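Local atomic coordinates of fatty-acid-binding protein 1 (Arabidopsis thaliana, PDB entry 4DOO), a protein that binds fatty acids within a chalcone-isomerase fold, preferring saturated ones, and may take part in alpha-linolenic acid metabolism in the chloroplast. Residues Phe76-Asp79 / Leu80-Asp84; Leu98-Arg101 / Ser102-Ala106; Phe187-Asn190 / Ala191-Asp194. One frame throughout, in Å; residues are numbered along the deposited sequence.

Interaction 1: Phe76-Asp79 / Leu80-Asp84; sequences FMDD and LMEAD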
ATOM      1  N   PHE A  76      -7.549  13.605  -8.443  1.00 14.51           N
ATOM      2  CA  PHE A  76      -8.018  12.813  -7.302  1.00 12.62           C
ATOM      3  C   PHE A  76      -6.981  11.881  -6.695  1.00 13.42           C
ATOM      4  O   PHE A  76      -6.753  11.907  -5.485  1.00 12.96           O
ATOM      5  CB  PHE A  76      -9.269  12.016  -7.692  1.00 14.00           C
ATOM      6  CG  PHE A  76      -9.925  11.301  -6.538  1.00 13.52           C
ATOM      7  CD1 PHE A  76     -10.249  11.984  -5.369  1.00 13.71           C
ATOM      8  CD2 PHE A  76     -10.258   9.954  -6.635  1.00 12.06           C
ATOM      9  CE1 PHE A  76     -10.896  11.337  -4.314  1.00 12.72           C
ATOM     10  CE2 PHE A  76     -10.903   9.296  -5.588  1.00 15.14           C
ATOM     11  CZ  PHE A  76     -11.224   9.987  -4.429  1.00 15.26           C
ATOM     12  N   MET A  77      -6.355  11.062  -7.532  1.00 12.84           N
ATOM     13  CA  MET A  77      -5.357  10.116  -7.054  1.00 16.67           C
ATOM     14  C   MET A  77      -4.238  10.792  -6.259  1.00 14.65           C
ATOM     15  O   MET A  77      -3.923  10.370  -5.147  1.00 16.26           O
ATOM     16  CB  MET A  77      -4.778   9.331  -8.237  1.00 16.33           C
ATOM     17  CG  MET A  77      -3.699   8.323  -7.854  1.00 24.91           C
ATOM     18  SD  MET A  77      -3.247   7.242  -9.225  1.00 29.18           S
ATOM     19  CE  MET A  77      -2.256   8.331 -10.224  1.00 29.16           C
ATOM     20  N   ASP A  78      -3.645  11.845  -6.812  1.00 16.59           N
ATOM     21  CA  ASP A  78      -2.561  12.533  -6.109  1.00 16.44           C
ATOM     22  C   ASP A  78      -3.062  13.257  -4.858  1.00 17.84           C
ATOM     23  O   ASP A  78      -2.339  13.360  -3.865  1.00 17.00           O
ATOM     24  CB  ASP A  78      -1.863  13.540  -7.026  1.00 15.39           C
ATOM     25  CG  ASP A  78      -0.510  13.966  -6.490  1.00 22.91           C
ATOM     26  OD1 ASP A  78       0.454  13.190  -6.646  1.00 25.84           O
ATOM     27  OD2 ASP A  78      -0.407  15.062  -5.901  1.00 23.91           O
ATOM     28  N   ASP A  79      -4.289  13.765  -4.899  1.00 16.46           N
ATOM     29  CA  ASP A  79      -4.830  14.462  -3.733  1.00 15.38           C
ATOM     30  C   ASP A  79      -4.978  13.488  -2.562  1.00 16.95           C
ATOM     31  O   ASP A  79      -4.683  13.839  -1.414  1.00 15.36           O
ATOM     32  CB  ASP A  79      -6.187  15.111  -4.043  1.00 14.38           C
ATOM     33  CG  ASP A  79      -6.062  16.390  -4.867  1.00 24.26           C
ATOM     34  OD1 ASP A  79      -5.013  17.066  -4.788  1.00 22.94           O
ATOM     35  OD2 ASP A  79      -7.025  16.732  -5.582  1.00 22.24           O
ATOM     36  N   LEU A  80      -5.431  12.269  -2.854  1.00 15.23           N
ATOM     37  CA  LEU A  80      -5.599  11.244  -1.823  1.00 19.15           C
ATOM     38  C   LEU A  80      -4.265  10.857  -1.199  1.00 19.79           C
ATOM     39  O   LEU A  80      -4.136  10.814   0.025  1.00 22.15           O
ATOM     40  CB  LEU A  80      -6.241   9.979  -2.401  1.00 17.85           C
ATOM     41  CG  LEU A  80      -7.749   9.951  -2.643  1.00 20.01           C
ATOM     42  CD1 LEU A  80      -8.117   8.639  -3.335  1.00 19.42           C
ATOM     43  CD2 LEU A  80      -8.492  10.088  -1.312  1.00 18.36           C
ATOM     44  N   MET A  81      -3.282  10.568  -2.046  1.00 18.08           N
ATOM     45  CA  MET A  81      -1.961  10.163  -1.581  1.00 20.77           C
ATOM     46  C   MET A  81      -1.232  11.218  -0.760  1.00 22.23           C
ATOM     47  O   MET A  81      -0.505  10.883   0.170  1.00 24.03           O
ATOM     48  CB  MET A  81      -1.072   9.756  -2.763  1.00 23.02           C
ATOM     49  CG  MET A  81      -1.207   8.302  -3.190  1.00 30.65           C
ATOM     50  SD  MET A  81       0.104   7.750  -4.322  1.00 38.02           S
ATOM     51  CE  MET A  81       1.525   7.778  -3.223  1.00 36.22           C
ATOM     52  N   GLU A  82      -1.424  12.487  -1.100  1.00 21.23           N
ATOM     53  CA  GLU A  82      -0.749  13.563  -0.388  1.00 24.64           C
ATOM     54  C   GLU A  82      -1.471  14.015   0.881  1.00 23.35           C
ATOM     55  O   GLU A  82      -0.868  14.618   1.764  1.00 22.12           O
ATOM     56  CB  GLU A  82      -0.538  14.752  -1.336  1.00 31.34           C
ATOM     57  CG  GLU A  82      -0.029  16.015  -0.658  1.00 43.90           C
ATOM     58  CD  GLU A  82       0.709  16.942  -1.611  1.00 51.66           C
ATOM     59  OE1 GLU A  82       0.355  16.979  -2.807  1.00 55.13           O
ATOM     60  OE2 GLU A  82       1.640  17.643  -1.155  1.00 56.32           O
ATOM     61  N   ALA A  83      -2.757  13.708   0.977  1.00 22.11           N
ATOM     62  CA  ALA A  83      -3.541  14.102   2.139  1.00 22.49           C
ATOM     63  C   ALA A  83      -3.151  13.319   3.393  1.00 24.29           C
ATOM     64  O   ALA A  83      -2.573  12.232   3.314  1.00 21.84           O
ATOM     65  CB  ALA A  83      -5.013  13.911   1.847  1.00 20.30           C
ATOM     66  N   ASP A  84      -3.456  13.880   4.557  1.00 22.19           N
ATOM     67  CA  ASP A  84      -3.144  13.204   5.804  1.00 24.74           C
ATOM     68  C   ASP A  84      -4.272  12.216   6.059  1.00 22.74           C
ATOM     69  O   ASP A  84      -5.179  12.466   6.850  1.00 23.90           O
ATOM     70  CB  ASP A  84      -3.027  14.212   6.952  1.00 29.72           C
ATOM     71  CG  ASP A  84      -2.573  13.566   8.250  1.00 37.60           C
ATOM     72  OD1 ASP A  84      -1.862  12.539   8.190  1.00 42.04           O
ATOM     73  OD2 ASP A  84      -2.912  14.093   9.330  1.00 40.12           O
TER
HETATM   74  O   HOH W   1       1.810  15.372  -4.626  1.00 30.14           O
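Different first torsions bring Phe76 and Leu80 together one turn apart on the helix: Phe76 carries CG anti to its own nitrogen (chi1 -173°), whereas Leu80 carries CG anti to its carbonyl carbon (chi1 -79°). With chi2 of the leucine near 175° as well, its CD1 methyl comes to lie over the aromatic ring. This methyl does most of the touching, meeting one face in a CH-pi contact 3.8 Å from the ring centroid of Phe76 and displaced toward the rim near CE2 and CZ. The neighbouring branch, Leu80 CD2, comes no closer than 4.0 Å to Phe76 CE1. The backbone closes the same turn, Leu80 N donating to Phe76 O.

Helix 76-82 belongs to the helical layer of the chalcone-isomerase fold, and its two sides differ sharply. Phe76 and Leu80 face helix 189-202, where Ala200 touches the ring and Phe195 and Ala199 touch the leucine, while Met81 packs on helix 171-182.

Along the polar side, Asp78 and Glu82 cross with their carboxylate planes perpendicular, and the like-charged atoms Asp78 OD2 and Glu82 OE1 approach to 3.7 Å. A water bridges them, giving one hydrogen to Asp78 OD2 at 2.6 Å and the other to Glu82 OE1 at 2.8 Å, which probably offsets part of their repulsion. The other oxygen of Asp78 forms a salt bridge with Arg175, so this charge is also tied to helix 171-182. Asp79 instead accepts from the hydroxyl of Tyr62 through OD2. The regular turns end here: Glu82 N still bonds Asp78 O at 3.0 Å, but Ala83, the first residue to leave helical geometry, makes a weak, more bent bond from its N to Asp79 O.

Interaction 2: Leu98-Arg101 / Ser102-Ala106; sequences LNIR and SVRNA. With DAO (lauric acid), chain D.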
ATOM      1  N   LEU A  98      10.626 -17.770  -1.091  1.00 26.45           N
ATOM      2  CA  LEU A  98      11.323 -16.488  -1.037  1.00 25.62           C
ATOM      3  C   LEU A  98      12.506 -16.582  -0.079  1.00 28.17           C
ATOM      4  O   LEU A  98      12.448 -17.293   0.921  1.00 29.04           O
ATOM      5  CB  LEU A  98      10.381 -15.388  -0.538  1.00 24.54           C
ATOM      6  CG  LEU A  98       9.179 -15.012  -1.405  1.00 20.27           C
ATOM      7  CD1 LEU A  98       8.265 -14.077  -0.631  1.00 20.11           C
ATOM      8  CD2 LEU A  98       9.671 -14.351  -2.689  1.00 20.88           C
ATOM      9  N   ASN A  99      13.586 -15.875  -0.390  1.00 30.25           N
ATOM     10  CA  ASN A  99      14.741 -15.869   0.495  1.00 33.45           C
ATOM     11  C   ASN A  99      14.976 -14.415   0.891  1.00 32.79           C
ATOM     12  O   ASN A  99      14.876 -13.510   0.060  1.00 31.54           O
ATOM     13  CB  ASN A  99      15.969 -16.484  -0.194  1.00 35.36           C
ATOM     14  CG  ASN A  99      16.567 -15.588  -1.249  1.00 36.64           C
ATOM     15  OD1 ASN A  99      17.256 -14.618  -0.934  1.00 38.24           O
ATOM     16  ND2 ASN A  99      16.312 -15.909  -2.513  1.00 36.69           N
ATOM     17  N   ILE A 100      15.258 -14.207   2.173  1.00 31.85           N
ATOM     18  CA  ILE A 100      15.467 -12.878   2.737  1.00 34.35           C
ATOM     19  C   ILE A 100      16.350 -11.942   1.919  1.00 31.43           C
ATOM     20  O   ILE A 100      16.036 -10.762   1.779  1.00 30.09           O
ATOM     21  CB  ILE A 100      16.038 -12.977   4.172  1.00 37.79           C
ATOM     22  CG1 ILE A 100      16.097 -11.589   4.806  1.00 41.52           C
ATOM     23  CG2 ILE A 100      17.419 -13.613   4.145  1.00 39.25           C
ATOM     24  CD1 ILE A 100      14.743 -10.931   4.973  1.00 45.61           C
ATOM     25  N   ARG A 101      17.450 -12.461   1.381  1.00 31.77           N
ATOM     26  CA  ARG A 101      18.367 -11.647   0.589  1.00 29.67           C
ATOM     27  C   ARG A 101      17.700 -11.132  -0.681  1.00 29.20           C
ATOM     28  O   ARG A 101      17.797  -9.950  -1.008  1.00 27.29           O
ATOM     29  CB  ARG A 101      19.613 -12.458   0.227  1.00 32.67           C
ATOM     30  CG  ARG A 101      20.443 -12.889   1.433  1.00 32.58           C
ATOM     31  CD  ARG A 101      21.557 -13.850   1.026  1.00 31.68           C
ATOM     32  NE  ARG A 101      21.022 -15.099   0.490  1.00 34.03           N
ATOM     33  CZ  ARG A 101      20.378 -16.013   1.211  1.00 34.10           C
ATOM     34  NH1 ARG A 101      20.184 -15.826   2.510  1.00 36.19           N
ATOM     35  NH2 ARG A 101      19.916 -17.112   0.629  1.00 34.24           N
ATOM     36  N   SER A 102      17.027 -12.027  -1.393  1.00 29.35           N
ATOM     37  CA  SER A 102      16.342 -11.664  -2.625  1.00 28.61           C
ATOM     38  C   SER A 102      15.279 -10.609  -2.344  1.00 25.99           C
ATOM     39  O   SER A 102      15.172  -9.617  -3.064  1.00 26.35           O
ATOM     40  CB  SER A 102      15.694 -12.899  -3.251  1.00 32.26           C
ATOM     41  OG  SER A 102      15.073 -12.583  -4.485  1.00 39.22           O
ATOM     42  N   VAL A 103      14.500 -10.824  -1.289  1.00 22.61           N
ATOM     43  CA  VAL A 103      13.446  -9.895  -0.918  1.00 20.78           C
ATOM     44  C   VAL A 103      13.989  -8.505  -0.597  1.00 21.41           C
ATOM     45  O   VAL A 103      13.459  -7.506  -1.082  1.00 20.18           O
ATOM     46  CB  VAL A 103      12.638 -10.434   0.284  1.00 19.68           C
ATOM     47  CG1 VAL A 103      11.715  -9.357   0.826  1.00 17.43           C
ATOM     48  CG2 VAL A 103      11.826 -11.647  -0.154  1.00 21.60           C
ATOM     49  N   ARG A 104      15.043  -8.439   0.210  1.00 21.99           N
ATOM     50  CA  ARG A 104      15.639  -7.154   0.568  1.00 24.98           C
ATOM     51  C   ARG A 104      16.068  -6.379  -0.668  1.00 25.96           C
ATOM     52  O   ARG A 104      15.820  -5.178  -0.775  1.00 23.50           O
ATOM     53  CB  ARG A 104      16.834  -7.361   1.503  1.00 26.72           C
ATOM     54  CG  ARG A 104      16.410  -7.612   2.933  1.00 28.45           C
ATOM     55  CD  ARG A 104      17.549  -8.074   3.821  1.00 31.65           C
ATOM     56  NE  ARG A 104      17.090  -8.193   5.201  1.00 33.85           N
ATOM     57  CZ  ARG A 104      17.536  -9.094   6.071  1.00 37.30           C
ATOM     58  NH1 ARG A 104      18.467  -9.969   5.709  1.00 37.41           N
ATOM     59  NH2 ARG A 104      17.043  -9.121   7.304  1.00 33.81           N
ATOM     60  N   ASN A 105      16.713  -7.069  -1.602  1.00 24.57           N
ATOM     61  CA  ASN A 105      17.154  -6.425  -2.833  1.00 25.33           C
ATOM     62  C   ASN A 105      15.952  -5.930  -3.636  1.00 22.48           C
ATOM     63  O   ASN A 105      16.003  -4.864  -4.250  1.00 22.97           O
ATOM     64  CB  ASN A 105      17.980  -7.405  -3.676  1.00 27.38           C
ATOM     65  CG  ASN A 105      19.421  -7.510  -3.203  1.00 34.36           C
ATOM     66  OD1 ASN A 105      19.727  -7.242  -2.041  1.00 36.45           O
ATOM     67  ND2 ASN A 105      20.312  -7.916  -4.103  1.00 38.62           N
ATOM     68  N   ALA A 106      14.868  -6.699  -3.613  1.00 20.10           N
ATOM     69  CA  ALA A 106      13.660  -6.337  -4.350  1.00 19.51           C
ATOM     70  C   ALA A 106      12.962  -5.087  -3.825  1.00 20.73           C
ATOM     71  O   ALA A 106      12.592  -4.215  -4.618  1.00 19.56           O
ATOM     72  CB  ALA A 106      12.681  -7.509  -4.371  1.00 20.93           C
TER
HETATM   73  O1  DAO D 302      12.771 -16.450  -9.226  1.00 51.01           O
HETATM   74  O2  DAO D 302      12.405 -17.068  -7.145  1.00 52.82           O
HETATM   75  C1  DAO D 302      12.253 -16.271  -8.099  1.00 51.38           C
HETATM   76  C2  DAO D 302      11.403 -15.038  -7.884  1.00 48.58           C
HETATM   77  C3  DAO D 302      12.228 -13.945  -7.210  1.00 46.78           C
HETATM   78  C4  DAO D 302      11.439 -13.279  -6.088  1.00 44.23           C
HETATM   79  C5  DAO D 302      11.059 -11.850  -6.461  1.00 41.58           C
HETATM   80  C6  DAO D 302      11.351 -10.892  -5.315  1.00 37.19           C
HETATM   81  C7  DAO D 302      10.102 -10.112  -4.917  1.00 33.98           C
HETATM   82  C8  DAO D 302      10.127  -9.779  -3.432  1.00 32.24           C
HETATM   83  C9  DAO D 302       9.233  -8.587  -3.107  1.00 31.56           C
HETATM   84  C10 DAO D 302       8.269  -8.931  -1.973  1.00 31.51           C
HETATM   85  C11 DAO D 302       8.560  -8.107  -0.726  1.00 28.60           C
HETATM   86  C12 DAO D 302       7.752  -8.608   0.454  1.00 30.03           C
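Arg104 reaches back along its helix to Ile100, and its chain runs extended from CG to NE. Its CB lies 3.5 Å from Ile100 O, the carbonyl that accepts from Arg104 N, and CG comes to 3.4 Å from the same oxygen. CD passes on to the isoleucine side chain, with NE 3.6 Å from both Ile100 CG1 and CD1. At the tip, one face of the guanidinium lies against Ile100 CG1, and NH2 donates to Phe134 O. Shortened to an alanine, this position would probably leave the Phe134 carbonyl without its donor and uncover the flank of Ile100.

At the start of the helix, Asn99 holds its amide close to the backbone (chi1 73°), and OD1 accepts a hydrogen bond from Ser102 N at 2.6 Å, the donor lying above the amide plane. Val103 CG2 packs on Leu98 CB, while CG1 turns to lauric acid C11 at 3.7 Å. Ala106 CB meets C8 of the same lauric acid molecule. The arrangement is an asparagine N-cap opening helix 100-118, whose apolar side lines the fatty-acid pocket.

Interaction 3: Phe187-Asn190 / Ala191-Asp194; sequences FDKN and ARED. With DAO (lauric acid), chain C.
Asp188 and Ala191 form the close-packed part of this helix start. With CG anti to the backbone nitrogen (chi1 -172°), the aspartate carboxylate turns back so that OD2 accepts from Ala191 N at 3.0 Å, the N-H approaching from above the carboxylate plane. The alanine methyl sits 3.8 Å from Asp188 CB, and both residues touch Phe45 of strand 39-50. The other carboxylate oxygen, OD1, accepts from Leu29 N, so the capping carboxylate is held through both oxygens, which is likely to restrict its rotation. Asp188 O also accepts from Arg192 N.

The solvent side is looser. Lys189 and Arg192 lie alongside each other, pointing the same way, yet their nearest side-chain atoms, Lys189 CD and Arg192 NH2, are 4.2 Å apart. A water links the two cations, accepting from Lys189 NZ at 2.8 Å and from Arg192 NH2 at 3.2 Å, where it sits at the guanidinium edge. Glu193 probably offsets part of this positive charge: NE and NH2 of Arg192 both donate, side-on, to its OE2, each at 3.1 Å. Glu193 OE1 forms a salt bridge with Arg71, and Arg192 NH1 donates to Gly183 O. Further along, the Asn190 amide and Asp194 carboxylate merely cross, ND2 and OD1 3.8 Å apart.

Phe187, just ahead of the cap, turns its ring away to the ligand, CZ lying 3.5 Å from lauric acid O2. This is an aspartate N-cap that starts helix 189-202 beside the carboxylate end of the fatty-acid pocket, where Arg30, Tyr43 and Ser110 bind the acid.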
ATOM      1  N   PHE A 187       1.497  -1.935  -8.917  1.00 19.59           N
ATOM      2  CA  PHE A 187       1.764  -3.357  -9.071  1.00 20.51           C
ATOM      3  C   PHE A 187       0.564  -4.038  -9.720  1.00 20.54           C
ATOM      4  O   PHE A 187       0.710  -4.999 -10.474  1.00 18.77           O
ATOM      5  CB  PHE A 187       2.001  -4.003  -7.704  1.00 20.67           C
ATOM      6  CG  PHE A 187       3.334  -3.687  -7.099  1.00 19.56           C
ATOM      7  CD1 PHE A 187       3.435  -3.361  -5.751  1.00 26.01           C
ATOM      8  CD2 PHE A 187       4.491  -3.744  -7.865  1.00 22.43           C
ATOM      9  CE1 PHE A 187       4.672  -3.096  -5.168  1.00 23.54           C
ATOM     10  CE2 PHE A 187       5.735  -3.483  -7.293  1.00 25.04           C
ATOM     11  CZ  PHE A 187       5.824  -3.158  -5.940  1.00 23.16           C
ATOM     12  N   ASP A 188      -0.625  -3.522  -9.425  1.00 16.18           N
ATOM     13  CA  ASP A 188      -1.858  -4.102  -9.933  1.00 17.85           C
ATOM     14  C   ASP A 188      -2.836  -2.986 -10.303  1.00 19.18           C
ATOM     15  O   ASP A 188      -3.472  -2.385  -9.435  1.00 15.31           O
ATOM     16  CB  ASP A 188      -2.444  -5.010  -8.842  1.00 19.03           C
ATOM     17  CG  ASP A 188      -3.620  -5.832  -9.317  1.00 22.58           C
ATOM     18  OD1 ASP A 188      -3.721  -7.003  -8.890  1.00 19.48           O
ATOM     19  OD2 ASP A 188      -4.448  -5.317 -10.099  1.00 25.73           O
ATOM     20  N   LYS A 189      -2.958  -2.714 -11.597  1.00 19.00           N
ATOM     21  CA  LYS A 189      -3.849  -1.654 -12.047  1.00 21.94           C
ATOM     22  C   LYS A 189      -5.301  -1.872 -11.640  1.00 20.56           C
ATOM     23  O   LYS A 189      -5.983  -0.925 -11.250  1.00 20.06           O
ATOM     24  CB  LYS A 189      -3.737  -1.476 -13.562  1.00 23.70           C
ATOM     25  CG  LYS A 189      -2.347  -1.052 -13.997  1.00 29.14           C
ATOM     26  CD  LYS A 189      -2.392   0.005 -15.092  1.00 35.80           C
ATOM     27  CE  LYS A 189      -0.991   0.484 -15.435  1.00 39.96           C
ATOM     28  NZ  LYS A 189      -1.000   1.617 -16.399  1.00 43.41           N
ATOM     29  N   ASN A 190      -5.775  -3.112 -11.714  1.00 20.24           N
ATOM     30  CA  ASN A 190      -7.152  -3.402 -11.337  1.00 22.34           C
ATOM     31  C   ASN A 190      -7.396  -3.007  -9.879  1.00 20.41           C
ATOM     32  O   ASN A 190      -8.447  -2.457  -9.542  1.00 18.28           O
ATOM     33  CB  ASN A 190      -7.458  -4.893 -11.534  1.00 26.91           C
ATOM     34  CG  ASN A 190      -8.887  -5.253 -11.155  1.00 30.22           C
ATOM     35  OD1 ASN A 190      -9.845  -4.783 -11.771  1.00 33.43           O
ATOM     36  ND2 ASN A 190      -9.036  -6.089 -10.135  1.00 32.08           N
ATOM     37  N   ALA A 191      -6.417  -3.280  -9.019  1.00 17.94           N
ATOM     38  CA  ALA A 191      -6.536  -2.949  -7.606  1.00 17.88           C
ATOM     39  C   ALA A 191      -6.584  -1.440  -7.413  1.00 15.60           C
ATOM     40  O   ALA A 191      -7.306  -0.946  -6.552  1.00 14.82           O
ATOM     41  CB  ALA A 191      -5.364  -3.540  -6.818  1.00 17.70           C
ATOM     42  N   ARG A 192      -5.808  -0.709  -8.206  1.00 16.71           N
ATOM     43  CA  ARG A 192      -5.790   0.744  -8.089  1.00 16.10           C
ATOM     44  C   ARG A 192      -7.127   1.332  -8.517  1.00 15.79           C
ATOM     45  O   ARG A 192      -7.644   2.246  -7.876  1.00 14.66           O
ATOM     46  CB  ARG A 192      -4.683   1.354  -8.951  1.00 13.64           C
ATOM     47  CG  ARG A 192      -4.631   2.875  -8.842  1.00 15.09           C
ATOM     48  CD  ARG A 192      -3.762   3.488  -9.919  1.00 16.94           C
ATOM     49  NE  ARG A 192      -4.327   3.303 -11.253  1.00 20.01           N
ATOM     50  CZ  ARG A 192      -3.675   3.588 -12.374  1.00 22.75           C
ATOM     51  NH1 ARG A 192      -2.439   4.068 -12.311  1.00 16.00           N
ATOM     52  NH2 ARG A 192      -4.257   3.400 -13.552  1.00 22.62           N
ATOM     53  N   GLU A 193      -7.683   0.810  -9.607  1.00 15.21           N
ATOM     54  CA  GLU A 193      -8.956   1.306 -10.104  1.00 16.13           C
ATOM     55  C   GLU A 193     -10.065   1.079  -9.083  1.00 17.44           C
ATOM     56  O   GLU A 193     -10.899   1.959  -8.859  1.00 15.50           O
ATOM     57  CB  GLU A 193      -9.296   0.640 -11.439  1.00 17.79           C
ATOM     58  CG  GLU A 193      -8.292   0.982 -12.538  1.00 22.04           C
ATOM     59  CD  GLU A 193      -8.192   2.482 -12.790  1.00 26.67           C
ATOM     60  OE1 GLU A 193      -9.171   3.066 -13.310  1.00 23.85           O
ATOM     61  OE2 GLU A 193      -7.146   3.081 -12.457  1.00 22.80           O
ATOM     62  N   ASP A 194     -10.071  -0.097  -8.463  1.00 14.62           N
ATOM     63  CA  ASP A 194     -11.070  -0.404  -7.449  1.00 14.98           C
ATOM     64  C   ASP A 194     -10.878   0.527  -6.261  1.00 13.68           C
ATOM     65  O   ASP A 194     -11.846   1.006  -5.682  1.00 13.62           O
ATOM     66  CB  ASP A 194     -10.945  -1.859  -6.980  1.00 18.02           C
ATOM     67  CG  ASP A 194     -11.445  -2.851  -8.013  1.00 25.29           C
ATOM     68  OD1 ASP A 194     -11.246  -4.073  -7.819  1.00 24.08           O
ATOM     69  OD2 ASP A 194     -12.045  -2.405  -9.017  1.00 27.15           O
TER
HETATM   70  O1  DAO C 301       8.764  -4.599  -3.916  1.00 22.31           O
HETATM   71  O2  DAO C 301       6.769  -5.414  -3.451  1.00 17.68           O
HETATM   72  C1  DAO C 301       7.694  -4.589  -3.260  1.00 24.46           C
HETATM   73  C2  DAO C 301       7.518  -3.547  -2.180  1.00 24.33           C
HETATM   74  C3  DAO C 301       7.540  -4.211  -0.813  1.00 25.00           C
HETATM   75  C4  DAO C 301       7.557  -3.165   0.311  1.00 23.86           C
HETATM   76  C5  DAO C 301       7.274  -3.812   1.668  1.00 25.69           C
HETATM   77  C6  DAO C 301       8.528  -4.458   2.251  1.00 26.06           C
HETATM   78  C7  DAO C 301       8.178  -5.589   3.203  1.00 28.69           C
HETATM   79  C8  DAO C 301       9.382  -6.497   3.400  1.00 31.63           C
HETATM   80  C9  DAO C 301       9.019  -7.725   4.216  1.00 34.69           C
HETATM   81  C10 DAO C 301      10.259  -8.578   4.471  1.00 39.34           C
HETATM   82  C11 DAO C 301      10.123  -9.349   5.779  1.00 40.17           C
HETATM   83  C12 DAO C 301      11.244 -10.355   5.925  1.00 40.29           C
HETATM   84  O   HOH W   2      -2.195   4.063 -15.917  1.00 42.64           O

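From the N terminus the three contacts follow in series, each local to one helix, so none encloses a long loop and none nests in or crosses another. Interaction 1 spans helix 76-82 and its exit, just before strand 87-93 enters the antiparallel sheet. Interaction 2 begins helix 100-118 on the other side of the chain's centre, with centres about 30 Å apart. Interaction 3 begins helix 189-202, which follows helix 171-182 after the last strand. That helix returns to 76-82, where Met77 SD packs 3.9 Å from Arg192 CD. Interactions 2 and 3 do not touch, their nearest atoms being about 7 Å apart, but both contribute residues to a lauric acid pocket.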